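Side-chain contacts in beta-1,4-galactanase (Thielavia heterothallica, PDB 1HJS), which hydrolyses beta-1,4-galactosidic linkages in type I arabinogalactans, as a family 53 glycoside hydrolase of clan GH-A: residues A[228-233]-A[239-244]; A[278-283]-A[291-296]. All coordinates share one frame; numbering follows the deposited sequence.

Interaction 1: A[228-233]-A[239-244]; sequences SSLDNM and KEIAVV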
# COMPACT_ATOMS: atom_id res chain seq x y z
N SER A 228 12.56 1.67 -15.59
CA SER A 228 12.70 2.97 -16.23
C SER A 228 11.88 4.06 -15.53
O SER A 228 12.37 5.16 -15.30
CB SER A 228 12.28 2.88 -17.70
OG SER A 228 12.47 4.12 -18.36
N SER A 229 10.64 3.74 -15.20
CA SER A 229 9.76 4.70 -14.52
C SER A 229 10.31 5.10 -13.16
O SER A 229 10.44 6.28 -12.85
CB SER A 229 8.36 4.11 -14.36
OG SER A 229 7.48 5.04 -13.76
N LEU A 230 10.65 4.11 -12.33
CA LEU A 230 11.18 4.40 -11.01
C LEU A 230 12.47 5.21 -11.11
O LEU A 230 12.66 6.17 -10.36
CB LEU A 230 11.42 3.10 -10.23
CG LEU A 230 10.17 2.25 -9.96
CD1 LEU A 230 10.52 1.10 -9.03
CD2 LEU A 230 9.08 3.11 -9.33
N ASP A 231 13.35 4.84 -12.03
CA ASP A 231 14.60 5.58 -12.22
C ASP A 231 14.29 7.05 -12.53
O ASP A 231 14.93 7.95 -11.99
CB ASP A 231 15.41 4.99 -13.38
CG ASP A 231 16.40 3.91 -12.94
OD1 ASP A 231 16.50 3.62 -11.73
OD2 ASP A 231 17.09 3.36 -13.82
N ASN A 232 13.31 7.28 -13.40
CA ASN A 232 12.94 8.64 -13.77
C ASN A 232 12.36 9.42 -12.60
O ASN A 232 12.65 10.60 -12.42
CB ASN A 232 11.94 8.62 -14.93
CG ASN A 232 12.56 8.14 -16.23
OD1 ASN A 232 13.78 8.09 -16.36
ND2 ASN A 232 11.73 7.79 -17.20
N MET A 233 11.54 8.75 -11.80
CA MET A 233 10.94 9.38 -10.63
C MET A 233 12.03 9.77 -9.64
O MET A 233 12.01 10.86 -9.06
CB MET A 233 9.96 8.42 -9.95
CG MET A 233 8.74 8.09 -10.79
SD MET A 233 7.78 6.72 -10.10
CE MET A 233 7.25 7.44 -8.52
N LYS A 239 13.03 11.34 -4.11
CA LYS A 239 12.32 10.91 -2.91
C LYS A 239 12.55 9.41 -2.72
O LYS A 239 12.95 8.73 -3.65
CB LYS A 239 10.81 11.16 -3.05
CG LYS A 239 10.42 12.63 -3.03
CD LYS A 239 10.80 13.26 -1.70
CE LYS A 239 10.38 14.72 -1.64
NZ LYS A 239 10.77 15.32 -0.33
N GLU A 240 12.32 8.90 -1.51
CA GLU A 240 12.48 7.47 -1.30
C GLU A 240 11.36 6.83 -2.10
O GLU A 240 10.27 7.37 -2.19
CB GLU A 240 12.37 7.10 0.18
CG GLU A 240 13.52 7.62 1.02
CD GLU A 240 13.68 6.85 2.32
OE1 GLU A 240 12.66 6.62 3.01
OE2 GLU A 240 14.82 6.47 2.66
N ILE A 241 11.64 5.67 -2.68
CA ILE A 241 10.66 4.99 -3.52
C ILE A 241 10.33 3.57 -3.08
O ILE A 241 11.20 2.85 -2.58
CB ILE A 241 11.17 4.97 -4.97
CG1 ILE A 241 11.19 6.40 -5.52
CG2 ILE A 241 10.33 4.03 -5.83
CD1 ILE A 241 12.00 6.55 -6.78
N ALA A 242 9.08 3.18 -3.26
CA ALA A 242 8.66 1.83 -2.89
C ALA A 242 7.48 1.31 -3.70
O ALA A 242 6.61 2.08 -4.14
CB ALA A 242 8.30 1.79 -1.40
N VAL A 243 7.48 0.00 -3.92
CA VAL A 243 6.38 -0.65 -4.60
C VAL A 243 5.56 -1.05 -3.38
O VAL A 243 5.98 -1.92 -2.62
CB VAL A 243 6.84 -1.90 -5.37
CG1 VAL A 243 5.63 -2.72 -5.82
CG2 VAL A 243 7.67 -1.48 -6.59
N VAL A 244 4.42 -0.41 -3.19
CA VAL A 244 3.60 -0.66 -2.02
C VAL A 244 2.48 -1.68 -2.20
O VAL A 244 1.78 -2.01 -1.24
CB VAL A 244 3.02 0.67 -1.48
CG1 VAL A 244 4.17 1.61 -1.17
CG2 VAL A 244 2.10 1.31 -2.51
O HOH W 1 11.40 10.70 -6.40

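Interaction 2: A[278-283]-A[291-296]; sequences TNVANI and VGLFYW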
# COMPACT_ATOMS: atom_id res chain seq x y z
N THR A 278 11.22 -11.48 -5.79
CA THR A 278 12.64 -11.19 -5.67
C THR A 278 13.09 -10.25 -6.78
O THR A 278 13.89 -9.34 -6.55
CB THR A 278 13.47 -12.50 -5.71
OG1 THR A 278 13.07 -13.36 -4.63
CG2 THR A 278 14.95 -12.19 -5.59
N ASN A 279 12.57 -10.46 -7.99
CA ASN A 279 12.93 -9.60 -9.11
C ASN A 279 12.42 -8.18 -8.92
O ASN A 279 13.15 -7.21 -9.15
CB ASN A 279 12.40 -10.18 -10.42
CG ASN A 279 13.20 -11.38 -10.89
OD1 ASN A 279 14.22 -11.74 -10.29
ND2 ASN A 279 12.75 -12.01 -11.97
N VAL A 280 11.17 -8.03 -8.49
CA VAL A 280 10.62 -6.69 -8.27
C VAL A 280 11.40 -6.02 -7.15
O VAL A 280 11.70 -4.82 -7.22
CB VAL A 280 9.12 -6.74 -7.90
CG1 VAL A 280 8.63 -5.33 -7.55
CG2 VAL A 280 8.31 -7.31 -9.06
N ALA A 281 11.74 -6.79 -6.12
CA ALA A 281 12.49 -6.25 -4.99
C ALA A 281 13.83 -5.71 -5.46
O ALA A 281 14.24 -4.61 -5.08
CB ALA A 281 12.71 -7.33 -3.93
N ASN A 282 14.51 -6.48 -6.29
CA ASN A 282 15.81 -6.06 -6.78
C ASN A 282 15.72 -4.91 -7.77
O ASN A 282 16.68 -4.16 -7.93
CB ASN A 282 16.56 -7.25 -7.35
CG ASN A 282 17.12 -8.15 -6.25
OD1 ASN A 282 17.80 -7.67 -5.35
ND2 ASN A 282 16.82 -9.44 -6.32
N ILE A 283 14.58 -4.78 -8.44
CA ILE A 283 14.42 -3.66 -9.37
C ILE A 283 14.37 -2.41 -8.50
O ILE A 283 15.06 -1.43 -8.77
CB ILE A 283 13.13 -3.79 -10.18
CG1 ILE A 283 13.27 -4.94 -11.18
CG2 ILE A 283 12.84 -2.47 -10.92
CD1 ILE A 283 11.98 -5.29 -11.87
N VAL A 291 13.59 1.87 -1.53
CA VAL A 291 13.70 1.25 -0.22
C VAL A 291 12.67 0.23 0.24
O VAL A 291 12.83 -0.36 1.31
CB VAL A 291 13.74 2.35 0.86
CG1 VAL A 291 14.91 3.27 0.62
CG2 VAL A 291 12.44 3.14 0.85
N GLY A 292 11.62 -0.01 -0.53
CA GLY A 292 10.64 -0.97 -0.06
C GLY A 292 9.78 -1.71 -1.06
O GLY A 292 9.61 -1.29 -2.21
N LEU A 293 9.23 -2.83 -0.60
CA LEU A 293 8.35 -3.67 -1.40
C LEU A 293 7.32 -4.27 -0.46
O LEU A 293 7.67 -4.81 0.59
CB LEU A 293 9.13 -4.79 -2.09
CG LEU A 293 8.32 -5.74 -2.98
CD1 LEU A 293 9.24 -6.46 -3.94
CD2 LEU A 293 7.57 -6.75 -2.12
N PHE A 294 6.05 -4.17 -0.83
CA PHE A 294 4.97 -4.73 -0.03
C PHE A 294 4.07 -5.61 -0.87
O PHE A 294 3.51 -5.15 -1.87
CB PHE A 294 4.12 -3.62 0.60
CG PHE A 294 4.84 -2.83 1.66
CD1 PHE A 294 5.79 -1.87 1.31
CD2 PHE A 294 4.56 -3.04 3.00
CE1 PHE A 294 6.46 -1.13 2.29
CE2 PHE A 294 5.23 -2.31 4.00
CZ PHE A 294 6.17 -1.35 3.64
N TYR A 295 3.93 -6.87 -0.47
CA TYR A 295 3.05 -7.80 -1.19
C TYR A 295 1.64 -7.53 -0.68
O TYR A 295 1.44 -7.36 0.52
CB TYR A 295 3.43 -9.25 -0.87
CG TYR A 295 2.81 -10.24 -1.84
CD1 TYR A 295 3.46 -10.59 -3.02
CD2 TYR A 295 1.55 -10.78 -1.60
CE1 TYR A 295 2.88 -11.45 -3.94
CE2 TYR A 295 0.95 -11.65 -2.52
CZ TYR A 295 1.62 -11.97 -3.68
OH TYR A 295 1.04 -12.81 -4.60
N TRP A 296 0.65 -7.48 -1.57
CA TRP A 296 -0.70 -7.18 -1.12
C TRP A 296 -1.57 -8.37 -0.71
O TRP A 296 -1.86 -9.24 -1.53
CB TRP A 296 -1.45 -6.36 -2.18
CG TRP A 296 -2.69 -5.71 -1.63
CD1 TRP A 296 -2.74 -4.71 -0.69
CD2 TRP A 296 -4.05 -6.02 -1.96
NE1 TRP A 296 -4.05 -4.38 -0.42
CE2 TRP A 296 -4.87 -5.17 -1.18
CE3 TRP A 296 -4.65 -6.93 -2.84
CZ2 TRP A 296 -6.27 -5.21 -1.26
CZ3 TRP A 296 -6.04 -6.97 -2.91
CH2 TRP A 296 -6.84 -6.12 -2.12

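Interaction 1: A[228-233]-A[239-244]
The flat group at which the two segments meet is a peptide rather than a ring: the methyl CD1 of Ile-241 lies beyond the carbonyl oxygen of Leu-230, tilted out of the peptide plane toward one face, 3.7 Å from O, with an angle of about 130° at the oxygen, while the Leu-230 side chain meets another branch of the same isoleucine. Away from the interface, Lys-239 makes a cation-pi contact with Phe-206, and its NZ is hydrogen-bonded to the carbonyl oxygens of Leu-203 and Phe-206. Ile-241 is the residue that carries the apolar contact, and its two arms share the helix between them. CG2, standing anti to the backbone N, reaches CD2 of Leu-230 at 3.8 Å, where the two side chains meet at a slant. The other arm is extended (chi2 165°), which brings CD1 out past the Leu-230 carbonyl to lie 4.2 Å from CB of Met-233. That methionine offers only the root of its chain to Ile-241; the side chain also packs on Met-209 and Val-211 of strand 208-212 and on Trp-185 and Gln-188 of helix 185-196. Helix 223-237 is the crossover of a beta-alpha-beta unit of the TIM barrel, joining strand 208-212 to its parallel neighbour 240-245, and Ile-241 sits on the outward face of the second strand, beneath the helix. Val-287, from the loop after the next helix, covers both Leu-230 and Ile-241. Across the turn from helix to strand, a water bridges the two backbones, donating to O of Met-233 at 2.7 Å and accepting from N of Lys-239 at 2.9 Å, with an angle of about 129° at the water. At the next residue, the first of the strand, Glu-240 forms a salt bridge to Lys-174.

Interaction 2: A[278-283]-A[291-296]
Helix segment 278-283 and strand segment 291-296 run in broadly opposing directions and come nearest at Ala-281 and Leu-293, whose CA atoms lie 6.1 Å apart. This is the last alpha/beta step of the TIM barrel: helix 270-285 covers the outer face of strand 290-296, which closes the sheet against strand 4-8. From the strand, a single side chain makes the contact. Leu-293 has CG anti to its own N (chi1 -179°), and its CD1 methyl fits into the helix surface between Val-280 and Ala-281. There it meets the CB methyl of Ala-281 at 3.6 Å, and it presses closer still to the main chain, 3.3 Å from the N of Ala-281. With only a methyl at Ala-281, little side chain stands between the leucine and the helix backbone. Val-280 borders the same methyl on its flank: its CG1, anti to the backbone N (chi1 174°), stands 3.8 Å from CD1 of Leu-293, and the two side chains cross at about a right angle. Neighbouring elements complete this buried layer, with Leu-223 of helix 223-237 against Val-280 and Leu-2 of the N-terminal loop against Ala-281. On the barrel's inner side, Phe-294 packs edge-to-face with Tyr-77, and further along the strand the hydroxyl of Tyr-295 is hydrogen-bonded to O of Asn-313 and N of Trp-248. The same CD1 of Leu-293 also lies 3.4 Å from CA of Ala-281.

In the fold
Along the chain interaction 1 is complete before interaction 2 begins, and their centres lie 11 Å apart. Each packs a helix, 223-237 or 270-285, on the outside of the strand that follows it, 240-245 or 290-296; these are the adjacent seventh and eighth strands of the parallel barrel. Probable backbone hydrogen bonds join them, between Val-291 N and Ile-241 O (2.8 Å) and between Phe-294 N and Val-243 O (2.9 Å). The helices also touch, Ile-283 against Leu-223 and Lys-227. Strand 240-245 ends in Glu-245, the probable nucleophile, whose side chain is about 9 Å from that of Leu-293 and about 12 Å from that of Leu-230; both helices pack outside strands leading to the barrel's catalytic end.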